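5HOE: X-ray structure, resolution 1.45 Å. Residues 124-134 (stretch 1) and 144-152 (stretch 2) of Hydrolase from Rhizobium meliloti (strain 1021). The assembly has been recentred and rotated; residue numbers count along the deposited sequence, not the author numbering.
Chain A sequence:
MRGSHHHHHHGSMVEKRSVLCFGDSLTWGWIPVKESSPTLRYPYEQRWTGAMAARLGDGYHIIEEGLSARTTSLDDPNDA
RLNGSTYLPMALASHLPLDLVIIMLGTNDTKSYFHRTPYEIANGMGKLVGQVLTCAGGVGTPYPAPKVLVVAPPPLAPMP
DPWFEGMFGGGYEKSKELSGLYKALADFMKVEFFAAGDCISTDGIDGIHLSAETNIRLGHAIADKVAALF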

# COMPACT_ATOMS: atom_id res chain seq x y z
N GLY A 124 11.54 -18.78 7.92
CA GLY A 124 10.22 -18.38 8.38
C GLY A 124 9.93 -18.86 9.79
O GLY A 124 9.35 -18.12 10.60
N MET A 125 10.30 -20.09 10.10
CA MET A 125 10.30 -20.54 11.48
C MET A 125 11.14 -19.61 12.36
O MET A 125 10.74 -19.28 13.48
N GLY A 126 12.29 -19.17 11.85
CA GLY A 126 13.12 -18.26 12.62
C GLY A 126 12.41 -16.96 12.93
O GLY A 126 12.58 -16.40 14.02
N LYS A 127 11.61 -16.45 11.98
CA LYS A 127 10.80 -15.26 12.24
C LYS A 127 9.87 -15.49 13.42
O LYS A 127 9.74 -14.62 14.30
N LEU A 128 9.22 -16.66 13.47
CA LEU A 128 8.31 -16.95 14.57
C LEU A 128 9.06 -17.07 15.89
O LEU A 128 8.60 -16.56 16.92
N VAL A 129 10.22 -17.72 15.88
CA VAL A 129 11.00 -17.85 17.10
C VAL A 129 11.36 -16.47 17.64
O VAL A 129 11.24 -16.19 18.85
N GLY A 130 11.79 -15.57 16.75
CA GLY A 130 12.10 -14.21 17.15
C GLY A 130 10.92 -13.47 17.73
O GLY A 130 11.08 -12.66 18.64
N GLN A 131 9.71 -13.70 17.20
CA GLN A 131 8.52 -13.05 17.74
C GLN A 131 8.27 -13.49 19.18
O GLN A 131 7.82 -12.70 20.01
N VAL A 132 8.54 -14.76 19.49
CA VAL A 132 8.41 -15.20 20.88
C VAL A 132 9.49 -14.57 21.75
O VAL A 132 9.22 -14.06 22.84
N LEU A 133 10.74 -14.62 21.29
CA LEU A 133 11.84 -14.15 22.12
C LEU A 133 11.77 -12.66 22.41
O LEU A 133 12.35 -12.21 23.41
N THR A 134 11.08 -11.88 21.58
CA THR A 134 10.99 -10.44 21.77
C THR A 134 9.66 -10.00 22.37
O THR A 134 9.41 -8.80 22.44
N PRO A 144 8.00 -12.22 31.62
CA PRO A 144 9.17 -12.45 30.76
C PRO A 144 8.81 -13.17 29.46
O PRO A 144 7.72 -13.71 29.29
N ALA A 145 9.77 -13.17 28.55
CA ALA A 145 9.61 -13.95 27.34
C ALA A 145 9.55 -15.44 27.65
O ALA A 145 10.31 -15.94 28.51
N PRO A 146 8.68 -16.19 26.97
CA PRO A 146 8.65 -17.65 27.11
C PRO A 146 9.88 -18.29 26.50
O PRO A 146 10.57 -17.71 25.66
N LYS A 147 10.11 -19.54 26.89
CA LYS A 147 11.00 -20.41 26.13
C LYS A 147 10.30 -20.87 24.85
O LYS A 147 9.08 -20.71 24.68
N VAL A 148 11.08 -21.45 23.93
CA VAL A 148 10.59 -21.87 22.62
C VAL A 148 11.00 -23.31 22.37
O VAL A 148 12.17 -23.67 22.56
N LEU A 149 10.05 -24.13 21.92
CA LEU A 149 10.36 -25.46 21.41
C LEU A 149 9.97 -25.49 19.94
O LEU A 149 8.79 -25.42 19.60
N VAL A 150 10.98 -25.57 19.06
CA VAL A 150 10.78 -25.72 17.63
C VAL A 150 10.55 -27.20 17.34
O VAL A 150 11.37 -28.04 17.74
N VAL A 151 9.48 -27.53 16.63
CA VAL A 151 9.18 -28.91 16.26
C VAL A 151 9.20 -29.02 14.76
O VAL A 151 8.39 -28.38 14.07
N ALA A 152 10.10 -29.84 14.24
CA ALA A 152 10.06 -30.14 12.82
C ALA A 152 8.94 -31.14 12.57
O ALA A 152 8.88 -32.18 13.25

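What holds the helix against the strand? The two run nearly antiparallel, at 162°, with axes 8.6 Å apart at closest approach, and no hydrogen bond crosses between them. The contact is apolar, and Val148 and Val132 contribute the most surface to it. Both point toward the opposite stretch with chi1 near 180° (t), and they meet at 3.5 Å between Val132 CG1 and Val148 CG2.

What else do these two valines touch? The same methyl of Val132 reaches the ring of Pro146, with CG1 3.8 Å from Pro146 CG, so it packs against both residues. Val148 CG1 lies 4.1 Å from Val129 CG2, while Val148 CG2 also receives Leu133 CD2 at 4.1 Å. Leu133 (chi1 m, chi2 t) starts with its CA-to-CB bond pointing away, yet its end comes nearer the strand.

How does the packing continue along the strand? Val150, the next inward-pointing residue after Val148, is also t; Leu149 between them points away, in the alternation usual for a strand. Val150 CG2 sits 3.6 Å from Val129 CG2, placing that methyl of Val129 (chi1 t) against both Val148 and Val150. Val150 CG1 meets Met125 CG at 3.9 Å. Met125 points toward the strand and bends through chi angles t, p, p, which brings its CE to 4.4 Å from Val151 O.

How does the contact finish at the helix C-terminus? Ala145 turns its small side chain toward the last helical turn, where its CB lies 3.7 Å from Leu133 O and 3.9 Å from Val132 O; these are van der Waals contacts. Side-chain hydrogen bonds lie away from the interface: Thr134 OG1 (chi1 p) donates to Gly130 O at 2.9 Å, and Lys127 NZ and Gln131 NE2 are bonded elsewhere in the structure.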

# COMPACT_ATOMS: atom_id res chain seq x y z
CB MET A 125 10.80 -21.99 11.58
CG MET A 125 10.88 -22.52 12.99
SD MET A 125 9.27 -22.62 13.88
CE MET A 125 8.49 -24.05 13.11
CB LYS A 127 9.99 -14.90 10.98
CG LYS A 127 9.20 -13.63 11.12
CD LYS A 127 8.41 -13.32 9.88
CE LYS A 127 7.68 -12.00 10.02
NZ LYS A 127 6.78 -11.71 8.85
CB LEU A 128 7.51 -18.22 14.28
CG LEU A 128 6.67 -18.24 13.00
CD1 LEU A 128 6.06 -19.62 12.77
CD2 LEU A 128 5.62 -17.14 13.08
CB VAL A 129 12.25 -18.71 16.86
CG1 VAL A 129 13.16 -18.75 18.11
CG2 VAL A 129 11.88 -20.12 16.47
CB GLN A 131 7.30 -13.35 16.87
CG GLN A 131 7.30 -12.60 15.56
CD GLN A 131 6.20 -12.99 14.62
OE1 GLN A 131 5.65 -14.08 14.72
NE2 GLN A 131 5.88 -12.10 13.69
CB VAL A 132 8.42 -16.73 20.98
CG1 VAL A 132 8.24 -17.14 22.41
CG2 VAL A 132 7.34 -17.34 20.11
CB LEU A 133 13.17 -14.48 21.45
CG LEU A 133 13.44 -15.98 21.30
CD1 LEU A 133 14.75 -16.21 20.58
CD2 LEU A 133 13.44 -16.69 22.65
CB THR A 134 11.25 -9.69 20.47
OG1 THR A 134 10.22 -9.99 19.51
CG2 THR A 134 12.61 -10.05 19.88
CB PRO A 144 10.05 -13.37 31.61
CG PRO A 144 9.07 -14.15 32.42
CD PRO A 144 7.99 -13.15 32.76
CB ALA A 145 10.76 -13.68 26.36
CB PRO A 146 7.41 -18.05 26.29
CG PRO A 146 6.73 -16.81 25.89
CD PRO A 146 7.71 -15.71 25.97
CB LYS A 147 11.40 -21.62 26.98
CG LYS A 147 12.26 -21.25 28.19
CD LYS A 147 12.58 -22.46 29.05
CE LYS A 147 13.70 -22.15 30.06
NZ LYS A 147 13.38 -20.95 30.88
CB VAL A 148 11.12 -20.97 21.48
CG1 VAL A 148 10.60 -21.45 20.13
CG2 VAL A 148 10.71 -19.53 21.70
CB LEU A 149 9.62 -26.54 22.20
CG LEU A 149 9.76 -27.97 21.67
CD1 LEU A 149 11.22 -28.45 21.66
CD2 LEU A 149 8.88 -28.91 22.47
CB VAL A 150 12.00 -25.19 16.85
CG1 VAL A 150 11.88 -25.49 15.36
CG2 VAL A 150 12.18 -23.69 17.09
CB VAL A 151 7.81 -29.37 16.81
CG1 VAL A 151 7.51 -30.82 16.44
CG2 VAL A 151 7.79 -29.19 18.33
CB ALA A 152 11.39 -30.71 12.33